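Local coordinates for putative 3-hydroxybutyryl-CoA dehydratase (Rhodopseudomonas palustris, PDB 3HIN), which probably acts as a lyase of the enoyl-CoA hydratase/isomerase family, adding water to or removing it from an acyl-CoA thioester, at residues A[181-184]-A[190-193]; A[39-44]-A[77-82]; A[158-163]-A[226-231]; A[106-111]-A[218-223]; A[168-171]-A[176-179]. All coordinates share one frame; numbering follows the deposited sequence.

Contact 1 (A[181-184]-A[190-193]); sequences EGVV and YLIE
Val183, on a helical turn, and Leu191, in an extended strand, bring their backbones together with the two CA atoms 6.2 Å apart, and the CB of each projects at the opposing segment; 111 Å² is buried in all. The side chains meet through apolar carbons, and the contact is van der Waals in kind. The two branches of Val183 divide the work. CG1 reaches the side chain of Leu191, its closest approach being to CD2 at 3.9 Å, with Leu191 CB only slightly farther off. CG2 instead rests against main chain, 4.1 Å from Leu191 N and 4.2 Å from Tyr190 C, which places it beside the peptide link between the two strand residues. This division follows from the first torsion of Val183 (chi1 63°), which sets CG1 between the backbone N and the carbonyl carbon and leaves CG2 anti to the N. The two side chains meet at about a right angle. In the fold, helix 179-185 here packs on strand 190-192, an edge strand of the six-stranded mixed sheet within this crotonase-family chain; the strand's inner neighbour is 130-134, bonded through the backbones of Arg131 and Ala133. With an alanine in place of Val183, both methyl branches would be gone, and Leu191 CD2 and the Tyr190-Leu191 peptide would probably lose their apolar cover from the helix. Tyr190 turns its ring the other way, onto Lys200 and Leu204 of helix 197-208, and its carbonyl oxygen accepts from Ser188 OG.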
# COMPACT_ATOMS: atom_id res chain seq x y z
N GLU A 181 -22.66 17.71 -13.50
CA GLU A 181 -22.51 16.68 -12.49
C GLU A 181 -21.12 16.70 -11.83
O GLU A 181 -21.00 16.56 -10.61
CB GLU A 181 -22.73 15.33 -13.11
CG GLU A 181 -24.13 15.19 -13.67
CD GLU A 181 -24.32 13.85 -14.36
OE1 GLU A 181 -23.96 13.72 -15.55
OE2 GLU A 181 -24.83 12.91 -13.69
N GLY A 182 -20.07 16.89 -12.61
CA GLY A 182 -18.73 16.67 -12.07
C GLY A 182 -18.30 17.70 -11.05
O GLY A 182 -17.62 17.36 -10.07
N VAL A 183 -18.71 18.96 -11.25
CA VAL A 183 -18.30 20.02 -10.30
C VAL A 183 -18.91 19.69 -8.94
O VAL A 183 -18.33 19.99 -7.89
CB VAL A 183 -18.71 21.46 -10.79
CG1 VAL A 183 -20.26 21.65 -10.92
CG2 VAL A 183 -18.13 22.52 -9.89
N VAL A 184 -20.05 18.99 -8.96
CA VAL A 184 -20.70 18.64 -7.71
C VAL A 184 -20.01 17.43 -7.05
O VAL A 184 -19.92 17.36 -5.81
CB VAL A 184 -22.24 18.35 -7.87
CG1 VAL A 184 -22.81 17.78 -6.56
CG2 VAL A 184 -23.07 19.62 -8.42
N TYR A 190 -13.97 24.19 -10.53
CA TYR A 190 -14.74 25.23 -11.22
C TYR A 190 -15.59 24.67 -12.37
O TYR A 190 -15.15 23.81 -13.09
CB TYR A 190 -13.82 26.30 -11.81
CG TYR A 190 -13.03 27.09 -10.79
CD1 TYR A 190 -13.53 28.32 -10.29
CD2 TYR A 190 -11.80 26.64 -10.30
CE1 TYR A 190 -12.82 29.06 -9.34
CE2 TYR A 190 -11.08 27.40 -9.34
CZ TYR A 190 -11.61 28.57 -8.87
OH TYR A 190 -10.94 29.29 -7.90
N LEU A 191 -16.76 25.26 -12.62
CA LEU A 191 -17.44 25.04 -13.86
C LEU A 191 -17.63 26.38 -14.57
O LEU A 191 -18.09 27.35 -13.97
CB LEU A 191 -18.80 24.38 -13.61
CG LEU A 191 -19.82 24.22 -14.76
CD1 LEU A 191 -19.40 23.12 -15.77
CD2 LEU A 191 -21.10 23.82 -14.08
N ILE A 192 -17.27 26.42 -15.84
CA ILE A 192 -17.60 27.55 -16.69
C ILE A 192 -18.71 27.12 -17.63
O ILE A 192 -18.50 26.34 -18.54
CB ILE A 192 -16.36 28.05 -17.45
CG1 ILE A 192 -15.61 29.04 -16.59
CG2 ILE A 192 -16.76 28.73 -18.81
CD1 ILE A 192 -16.04 30.49 -16.75
N GLU A 193 -19.91 27.64 -17.38
CA GLU A 193 -21.10 27.24 -18.18
C GLU A 193 -21.10 27.91 -19.57
O GLU A 193 -21.54 27.29 -20.57
CB GLU A 193 -22.42 27.55 -17.44
CG GLU A 193 -22.74 26.56 -16.30
CD GLU A 193 -23.11 27.29 -15.00
OE1 GLU A 193 -24.21 27.88 -14.97
OE2 GLU A 193 -22.30 27.27 -14.03

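Contact 2 (A[39-44]-A[77-82]); sequences ALNDGL and LSELRE
Asn41 and Glu79 meet through one bond, with amide and carboxylate planes turned 40° apart, while Asp42 and Arg81 set carboxylate against guanidinium at a similar tilt. In the first pair Asn41 ND2 gives a hydrogen to Glu79 OE1 over 3.0 Å. The acceptor lies close to the amide plane, and the donor arrives on the syn side of the carboxylate oxygen, so both groups use favourable directions despite the twist. The other end of the same amide looks back into its own segment: Asn41 OD1 takes the N-H of Leu44 at 2.8 Å, the capping bond of an N-cap residue. That fold-back depends on chi1 of 66°, which tucks Asn41 CG between backbone N and carbonyl carbon. With both ends of the amide engaged, its rotation is fixed. In the second pair Arg81 NH1 donates to Asp42 OD2 at 3.1 Å, forming a salt bridge. The oxygen sits at the guanidinium edge, near its plane, but is met on its anti side, and the bond is bent, with an N-H...O angle of 147°. Both acids have stronger partners beyond the pair: Asp42 OD1 is held by His91 NE2 and Trp95 NE1, and Glu79 OE2 forms a salt bridge with Arg33, while Asp42 OD2 and Glu79 OE1 serve this contact. The contact lies at the surface, where the first turn of helix 42-51 meets the loop that leaves strand 61-66 and runs on to helix 85-103, the helix carrying His91 and Trp95.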
# COMPACT_ATOMS: atom_id res chain seq x y z
N ALA A 39 -5.40 11.96 -27.71
CA ALA A 39 -4.97 10.71 -27.20
C ALA A 39 -3.49 10.77 -26.76
O ALA A 39 -2.61 11.18 -27.53
CB ALA A 39 -5.17 9.61 -28.28
N LEU A 40 -3.24 10.36 -25.52
CA LEU A 40 -1.89 10.35 -24.95
C LEU A 40 -1.08 9.20 -25.52
O LEU A 40 -1.63 8.15 -25.75
CB LEU A 40 -1.97 10.19 -23.42
CG LEU A 40 -2.97 11.12 -22.73
CD1 LEU A 40 -2.96 10.84 -21.19
CD2 LEU A 40 -2.73 12.66 -23.12
N ASN A 41 0.22 9.43 -25.78
CA ASN A 41 1.14 8.37 -26.21
C ASN A 41 2.50 8.64 -25.61
O ASN A 41 2.69 9.70 -24.99
CB ASN A 41 1.23 8.25 -27.76
CG ASN A 41 1.85 9.49 -28.41
OD1 ASN A 41 2.27 10.46 -27.75
ND2 ASN A 41 1.96 9.45 -29.72
N ASP A 42 3.46 7.76 -25.81
CA ASP A 42 4.73 7.92 -25.08
C ASP A 42 5.48 9.17 -25.41
O ASP A 42 6.09 9.76 -24.54
CB ASP A 42 5.67 6.72 -25.19
CG ASP A 42 5.06 5.43 -24.63
OD1 ASP A 42 4.18 5.54 -23.76
OD2 ASP A 42 5.44 4.30 -25.05
N GLY A 43 5.43 9.62 -26.65
CA GLY A 43 6.22 10.78 -27.00
C GLY A 43 5.53 12.06 -26.51
O GLY A 43 6.17 13.09 -26.22
N LEU A 44 4.22 12.03 -26.40
CA LEU A 44 3.56 13.23 -25.93
C LEU A 44 3.90 13.35 -24.45
O LEU A 44 4.34 14.40 -24.02
CB LEU A 44 2.06 13.26 -26.23
CG LEU A 44 1.25 14.37 -25.53
CD1 LEU A 44 -0.05 14.53 -26.22
CD2 LEU A 44 0.97 14.10 -24.03
N LEU A 77 -5.43 4.24 -28.71
CA LEU A 77 -5.84 2.88 -28.90
C LEU A 77 -5.31 2.32 -30.23
O LEU A 77 -5.25 1.11 -30.42
CB LEU A 77 -7.37 2.79 -28.75
CG LEU A 77 -7.91 3.05 -27.31
CD1 LEU A 77 -9.35 2.55 -27.16
CD2 LEU A 77 -7.03 2.41 -26.19
N SER A 78 -4.86 3.21 -31.11
CA SER A 78 -4.16 2.81 -32.34
C SER A 78 -2.67 2.56 -32.12
O SER A 78 -1.95 2.18 -33.04
CB SER A 78 -4.33 3.89 -33.44
OG SER A 78 -3.74 5.15 -33.08
N GLU A 79 -2.18 2.81 -30.93
CA GLU A 79 -0.76 2.76 -30.72
C GLU A 79 -0.42 1.82 -29.59
O GLU A 79 0.64 1.93 -28.98
CB GLU A 79 -0.25 4.18 -30.47
CG GLU A 79 -0.04 4.99 -31.79
CD GLU A 79 0.59 6.41 -31.61
OE1 GLU A 79 1.40 6.65 -30.68
OE2 GLU A 79 0.29 7.28 -32.48
N LEU A 80 -1.32 0.89 -29.29
CA LEU A 80 -1.01 -0.16 -28.33
C LEU A 80 0.24 -0.92 -28.70
O LEU A 80 0.42 -1.35 -29.84
CB LEU A 80 -2.13 -1.19 -28.21
CG LEU A 80 -3.34 -0.78 -27.38
CD1 LEU A 80 -4.30 -0.08 -28.31
CD2 LEU A 80 -3.94 -2.03 -26.80
N ARG A 81 1.09 -1.08 -27.70
CA ARG A 81 2.27 -1.85 -27.83
C ARG A 81 2.10 -3.04 -26.88
O ARG A 81 1.67 -2.88 -25.73
CB ARG A 81 3.44 -1.00 -27.42
CG ARG A 81 4.54 -1.11 -28.35
CD ARG A 81 5.83 -0.89 -27.61
NE ARG A 81 5.97 0.50 -27.20
CZ ARG A 81 6.34 1.49 -28.01
NH1 ARG A 81 6.43 2.73 -27.51
NH2 ARG A 81 6.60 1.26 -29.29
N GLU A 82 2.40 -4.24 -27.40
CA GLU A 82 2.33 -5.51 -26.67
C GLU A 82 3.48 -5.55 -25.66
O GLU A 82 4.65 -5.21 -25.99
CB GLU A 82 2.44 -6.67 -27.63
CG GLU A 82 3.58 -6.47 -28.68
CD GLU A 82 3.30 -7.15 -30.02
OE1 GLU A 82 3.05 -6.43 -31.04
OE2 GLU A 82 3.33 -8.40 -30.05

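Contact 3 (A[158-163]-A[226-231]); sequences LPRLIG and IAEANP
Arg160 and Glu228 reach across a wide backbone separation, their CA atoms 10.3 Å apart, to form a salt bridge between two helices. The tight part is one bond. Arg160 NE donates to Glu228 OE2 at 2.9 Å and nearly straight, with an N-H...O angle of 168°. The oxygen lies in the guanidinium plane, at its edge, yet the donor comes from well above the carboxylate plane, because the two flat groups stand 74° apart. A steep mutual turn of this size does not suit the coplanar two-bond pairing of the ions, and the second link bears this out: Arg160 NH1 to Glu228 OE1 is a weak hydrogen bond at 3.5 Å, long though well aligned. The loose side is everything else. Just 82 Å² is buried, both residues are solvent-exposed, and the other side chains of the two segments add no contact. Arg160 bridges the distance with a chain extended from CG to NE (chi2 159°), and Glu228 is likewise stretched beyond CG, so each long side chain spans the interval between the helices. The guanidinium has a further anchor in its own helix, where Arg160 NH2 binds the carbonyl oxygen of Val156. Being open to solvent, the ion pair is likely to be partly screened. Beyond Glu228 the chain leaves the helix, and Asn230 packs on Gln232 of the second subunit. The surface salt bridge thus joins helix 154-162, which packs on helices 120-127 and 164-173 of the crotonase-type core, to helix 213-228, in the run of helices that completes the family's C-terminal part.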
# COMPACT_ATOMS: atom_id res chain seq x y z
N LEU A 158 -7.79 10.06 -7.98
CA LEU A 158 -9.23 10.31 -8.18
C LEU A 158 -10.09 10.05 -6.91
O LEU A 158 -10.93 10.89 -6.55
CB LEU A 158 -9.77 9.49 -9.34
CG LEU A 158 -11.25 9.78 -9.66
CD1 LEU A 158 -11.52 11.22 -10.06
CD2 LEU A 158 -11.79 8.90 -10.87
N PRO A 159 -9.88 8.92 -6.21
CA PRO A 159 -10.70 8.78 -5.04
C PRO A 159 -10.53 9.93 -4.10
O PRO A 159 -11.41 10.20 -3.32
CB PRO A 159 -10.13 7.51 -4.34
CG PRO A 159 -9.51 6.73 -5.38
CD PRO A 159 -8.94 7.80 -6.38
N ARG A 160 -9.38 10.61 -4.11
CA ARG A 160 -9.23 11.76 -3.17
C ARG A 160 -10.13 12.91 -3.63
O ARG A 160 -10.47 13.75 -2.84
CB ARG A 160 -7.80 12.27 -3.07
CG ARG A 160 -6.88 11.29 -2.31
CD ARG A 160 -5.36 11.56 -2.66
NE ARG A 160 -4.50 10.97 -1.65
CZ ARG A 160 -4.29 9.68 -1.46
NH1 ARG A 160 -3.49 9.24 -0.46
NH2 ARG A 160 -4.79 8.81 -2.30
N LEU A 161 -10.48 12.95 -4.92
CA LEU A 161 -11.36 13.99 -5.41
C LEU A 161 -12.85 13.63 -5.25
O LEU A 161 -13.64 14.48 -4.91
CB LEU A 161 -11.03 14.27 -6.91
CG LEU A 161 -9.61 14.78 -7.16
CD1 LEU A 161 -9.39 15.15 -8.67
CD2 LEU A 161 -9.41 16.11 -6.28
N ILE A 162 -13.22 12.37 -5.53
CA ILE A 162 -14.63 11.96 -5.71
C ILE A 162 -15.03 10.78 -4.86
O ILE A 162 -16.21 10.40 -4.82
CB ILE A 162 -14.91 11.61 -7.14
CG1 ILE A 162 -14.31 10.24 -7.54
CG2 ILE A 162 -14.48 12.76 -8.08
CD1 ILE A 162 -14.89 9.70 -8.85
N GLY A 163 -14.06 10.20 -4.14
CA GLY A 163 -14.32 9.06 -3.20
C GLY A 163 -14.29 7.71 -3.95
O GLY A 163 -14.50 7.63 -5.21
N ILE A 226 0.04 17.00 5.26
CA ILE A 226 -0.53 17.28 6.57
C ILE A 226 -1.94 16.68 6.66
O ILE A 226 -2.31 16.04 7.66
CB ILE A 226 -0.67 18.82 6.79
CG1 ILE A 226 0.73 19.46 6.96
CG2 ILE A 226 -1.60 19.11 8.03
CD1 ILE A 226 0.71 21.05 6.88
N ALA A 227 -2.75 16.85 5.61
CA ALA A 227 -4.15 16.46 5.66
C ALA A 227 -4.31 14.93 5.78
O ALA A 227 -5.22 14.50 6.41
CB ALA A 227 -4.94 17.05 4.47
N GLU A 228 -3.38 14.15 5.26
CA GLU A 228 -3.47 12.69 5.31
C GLU A 228 -2.68 12.11 6.48
O GLU A 228 -2.76 10.92 6.79
CB GLU A 228 -2.95 12.08 4.02
CG GLU A 228 -3.83 12.34 2.74
CD GLU A 228 -2.97 12.25 1.38
OE1 GLU A 228 -1.84 11.68 1.37
OE2 GLU A 228 -3.41 12.77 0.33
N ALA A 229 -1.92 12.96 7.17
CA ALA A 229 -1.26 12.51 8.35
C ALA A 229 -2.29 12.18 9.44
O ALA A 229 -3.46 12.65 9.43
CB ALA A 229 -0.29 13.59 8.85
N ASN A 230 -1.84 11.39 10.40
CA ASN A 230 -2.61 11.27 11.61
C ASN A 230 -2.73 12.68 12.22
O ASN A 230 -1.85 13.52 12.03
CB ASN A 230 -2.01 10.16 12.47
CG ASN A 230 -1.07 10.65 13.55
OD1 ASN A 230 -1.46 10.94 14.72
ND2 ASN A 230 0.22 10.63 13.22
N PRO A 231 -3.86 12.99 12.88
CA PRO A 231 -4.11 14.38 13.28
C PRO A 231 -3.04 15.07 14.14
O PRO A 231 -2.67 16.16 13.83
CB PRO A 231 -5.45 14.31 14.04
CG PRO A 231 -6.16 13.18 13.40
CD PRO A 231 -5.05 12.14 13.04

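Contact 4 (A[106-111]-A[218-223]); sequences RVPVIA and AVLQAL
The backbones come nearest at Pro108 and Leu220, CA atoms 7.1 Å apart, where the chain entering strand 109-113 runs past one side of helix 213-228. That helix is not regular here: Leu223 N bonds to Ala218 O, a wider pi-type turn across 218-222. The contact rests on Leu220, whose two methyl groups take different parts of the opposing chain. CD1 settles on the main chain, 3.6 Å from both Arg106 O and Val107 C, and reaches the ring of Pro108 at CD, 4.0 Å away. CD2 lies farther along the same face of the proline, 4.0 Å from Pro108 CA. The first torsion of Leu220 (chi1 -57°) points CG anti to the carbonyl carbon, and from there both methyls lie over that one face, the side chains crossing at about a right angle. A serine substituted for Leu220 would probably open a gap against Pro108 and leave the Arg106-Val107 main chain without its apolar cover. Outside the pair, Leu220 also touches His129, and Pro108 touches Val208 of helix 197-208. In this packing helix 213-228 covers the buried lead-in to strand 109-113, an interior parallel strand of the crotonase-type core.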
# COMPACT_ATOMS: atom_id res chain seq x y z
N ARG A 106 6.67 22.91 -8.99
CA ARG A 106 6.94 23.97 -8.05
C ARG A 106 5.93 25.13 -8.12
O ARG A 106 5.71 25.86 -7.14
CB ARG A 106 8.36 24.46 -8.13
CG ARG A 106 8.62 25.23 -9.29
CD ARG A 106 9.84 26.22 -9.11
NE ARG A 106 10.14 26.68 -10.48
CZ ARG A 106 9.56 27.73 -11.05
NH1 ARG A 106 8.76 28.50 -10.34
NH2 ARG A 106 9.80 28.05 -12.30
N VAL A 107 5.23 25.22 -9.23
CA VAL A 107 4.12 26.17 -9.31
C VAL A 107 2.78 25.48 -9.52
O VAL A 107 2.74 24.30 -9.92
CB VAL A 107 4.39 27.17 -10.44
CG1 VAL A 107 5.66 27.95 -10.09
CG2 VAL A 107 4.45 26.45 -11.81
N PRO A 108 1.67 26.21 -9.26
CA PRO A 108 0.43 25.43 -9.43
C PRO A 108 0.10 25.15 -10.90
O PRO A 108 0.35 25.99 -11.78
CB PRO A 108 -0.66 26.32 -8.87
CG PRO A 108 0.03 27.57 -8.32
CD PRO A 108 1.49 27.46 -8.49
N VAL A 109 -0.50 23.98 -11.12
CA VAL A 109 -0.94 23.56 -12.45
C VAL A 109 -2.46 23.55 -12.51
O VAL A 109 -3.14 22.96 -11.65
CB VAL A 109 -0.43 22.17 -12.74
CG1 VAL A 109 -0.86 21.71 -14.14
CG2 VAL A 109 1.09 22.15 -12.59
N ILE A 110 -2.98 24.22 -13.55
CA ILE A 110 -4.40 24.31 -13.76
C ILE A 110 -4.72 23.58 -15.05
O ILE A 110 -4.11 23.86 -16.06
CB ILE A 110 -4.86 25.84 -13.83
CG1 ILE A 110 -4.43 26.60 -12.56
CG2 ILE A 110 -6.40 25.98 -14.03
CD1 ILE A 110 -3.51 27.72 -12.83
N ALA A 111 -5.71 22.70 -15.03
CA ALA A 111 -6.14 22.00 -16.26
C ALA A 111 -7.47 22.59 -16.75
O ALA A 111 -8.43 22.69 -15.98
CB ALA A 111 -6.28 20.50 -15.98
N ALA A 218 3.74 25.50 0.61
CA ALA A 218 2.94 24.99 1.75
C ALA A 218 1.65 24.36 1.23
O ALA A 218 1.26 23.28 1.68
CB ALA A 218 2.61 26.13 2.72
N VAL A 219 1.03 25.01 0.25
CA VAL A 219 -0.22 24.54 -0.25
C VAL A 219 -0.03 23.35 -1.15
O VAL A 219 -0.73 22.34 -0.98
CB VAL A 219 -0.96 25.64 -1.03
CG1 VAL A 219 -2.23 25.09 -1.66
CG2 VAL A 219 -1.28 26.82 -0.12
N LEU A 220 0.91 23.41 -2.07
CA LEU A 220 1.01 22.31 -3.06
C LEU A 220 1.61 21.07 -2.47
O LEU A 220 1.22 19.96 -2.80
CB LEU A 220 1.88 22.76 -4.25
CG LEU A 220 1.47 24.03 -5.04
CD1 LEU A 220 2.59 24.50 -6.02
CD2 LEU A 220 0.21 23.83 -5.76
N GLN A 221 2.58 21.24 -1.58
CA GLN A 221 3.32 20.08 -1.10
C GLN A 221 2.97 19.71 0.31
O GLN A 221 2.72 18.53 0.59
CB GLN A 221 4.85 20.34 -1.08
CG GLN A 221 5.43 21.15 -2.23
CD GLN A 221 5.56 20.38 -3.50
OE1 GLN A 221 5.46 19.15 -3.50
NE2 GLN A 221 5.76 21.11 -4.63
N ALA A 222 2.96 20.71 1.21
CA ALA A 222 2.80 20.37 2.62
C ALA A 222 1.38 20.06 2.93
O ALA A 222 1.12 19.03 3.61
CB ALA A 222 3.27 21.48 3.51
N LEU A 223 0.44 20.92 2.45
CA LEU A 223 -0.93 20.68 2.78
C LEU A 223 -1.42 19.20 2.55
O LEU A 223 -1.98 18.64 3.47
CB LEU A 223 -1.88 21.71 2.13
CG LEU A 223 -3.39 21.43 2.22
CD1 LEU A 223 -3.91 21.39 3.72
CD2 LEU A 223 -4.20 22.52 1.42

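Contact 5 (A[168-171]-A[176-179]); sequences ADMM and VYSA
A Met-aromatic contact joins helix 164-173 to strand 177-178, an edge strand of the small three-stranded sheet, with Met170 lying beside the edge of Tyr177. The sulfur is 5.2 Å from the ring centroid and 87° off the ring normal, which puts SD essentially in the ring plane and at its rim, not above a face. The closest carbon is Met170 CG, 3.8 Å from Tyr177 CE2 and also near the ring plane, while SD itself stands 4.0 Å from the same CE2. Bending at chi3 (95°) brings the terminal CE round to CD2, so the methionine follows that one side of the ring from CG to its end. The rings of His185 and Phe187 also meet that of Tyr177, at inclined planes. At the hydroxyl end the link becomes polar but indirect, since Tyr177 OH and Asp169 OD2 are 4.2 Å apart, too far to bond. A water bridges them, accepting from Tyr177 OH and donating to Asp169 OD2, each at 2.5 Å, unusually short, so the strength of these bonds is uncertain. The carboxylate and ring planes are almost perpendicular, at 89°. Both ends have stronger partners beyond the segments: Asp169 OD2 is in a salt bridge with Arg175 NH1, and Tyr177 OH is bonded to Arg166 NH2. The flank of the ring is thus held by apolar and sulfur contacts, while its hydroxyl has both an arginine and a water-linked carboxylate as partners, accepting from Arg166 and donating to the water, which would probably fix the rotation of the phenol.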
# COMPACT_ATOMS: atom_id res chain seq x y z
N ALA A 168 -15.44 3.35 -8.12
CA ALA A 168 -15.69 1.96 -8.30
C ALA A 168 -16.89 1.80 -9.26
O ALA A 168 -16.89 0.96 -10.18
CB ALA A 168 -15.99 1.33 -6.91
N ASP A 169 -17.93 2.59 -9.04
CA ASP A 169 -19.10 2.52 -9.94
C ASP A 169 -18.72 2.88 -11.36
O ASP A 169 -19.12 2.16 -12.28
CB ASP A 169 -20.24 3.38 -9.36
CG ASP A 169 -21.32 3.69 -10.35
OD1 ASP A 169 -21.79 2.77 -11.06
OD2 ASP A 169 -21.75 4.87 -10.36
N MET A 170 -17.97 3.96 -11.57
CA MET A 170 -17.50 4.38 -12.94
C MET A 170 -16.76 3.22 -13.66
O MET A 170 -17.03 2.94 -14.83
CB MET A 170 -16.51 5.57 -12.86
CG MET A 170 -17.09 6.86 -12.68
SD MET A 170 -15.90 8.08 -12.36
CE MET A 170 -15.76 8.62 -14.10
N MET A 171 -15.85 2.56 -12.94
CA MET A 171 -15.07 1.44 -13.48
C MET A 171 -15.91 0.21 -13.73
O MET A 171 -15.76 -0.45 -14.78
CB MET A 171 -13.86 1.13 -12.58
CG MET A 171 -13.01 2.36 -12.32
SD MET A 171 -11.44 1.93 -11.50
CE MET A 171 -10.75 1.21 -13.01
N VAL A 176 -20.72 7.67 -17.14
CA VAL A 176 -20.17 8.96 -17.55
C VAL A 176 -20.82 10.10 -16.73
O VAL A 176 -21.99 10.04 -16.35
CB VAL A 176 -20.42 9.15 -19.06
CG1 VAL A 176 -19.77 10.45 -19.58
CG2 VAL A 176 -19.96 7.88 -19.89
N TYR A 177 -20.03 11.13 -16.45
CA TYR A 177 -20.47 12.32 -15.77
C TYR A 177 -20.26 13.55 -16.69
O TYR A 177 -19.20 13.70 -17.33
CB TYR A 177 -19.63 12.45 -14.50
CG TYR A 177 -20.03 11.48 -13.33
CD1 TYR A 177 -21.26 11.62 -12.68
CD2 TYR A 177 -19.21 10.48 -12.90
CE1 TYR A 177 -21.64 10.79 -11.60
CE2 TYR A 177 -19.57 9.62 -11.84
CZ TYR A 177 -20.79 9.79 -11.19
OH TYR A 177 -21.22 9.00 -10.18
N SER A 178 -21.25 14.44 -16.76
CA SER A 178 -21.04 15.72 -17.39
C SER A 178 -20.20 16.67 -16.52
O SER A 178 -19.92 16.43 -15.34
CB SER A 178 -22.43 16.41 -17.68
OG SER A 178 -23.17 16.54 -16.45
N ALA A 179 -19.85 17.80 -17.13
CA ALA A 179 -19.16 18.86 -16.40
C ALA A 179 -20.04 19.36 -15.21
O ALA A 179 -19.54 19.54 -14.12
CB ALA A 179 -18.89 19.96 -17.35
O HOH W 1 -20.13 6.76 -10.04

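Overall arrangement
From the N terminus, contact 2 closes first, tying the start of helix 42-51 to the loop before helix 85-103, and is finished before any other opens. Contact 4 then opens at 106-111 and contact 3 at 158-163; as 218-223 closes contact 4 before 226-231 closes contact 3, these two cross, both ending on helix 213-228. Within both spans lie two short loops in series, contact 5 and then contact 1, which touch through Leu191 CD1 and Ala179 CB at 3.6 Å. Contact 5 also meets contact 3, through Met170 and Ile162. Contacts 1 and 4 reach the same six-stranded sheet, at its edge and in its interior, whereas contact 5 reaches an edge strand of the smaller sheet.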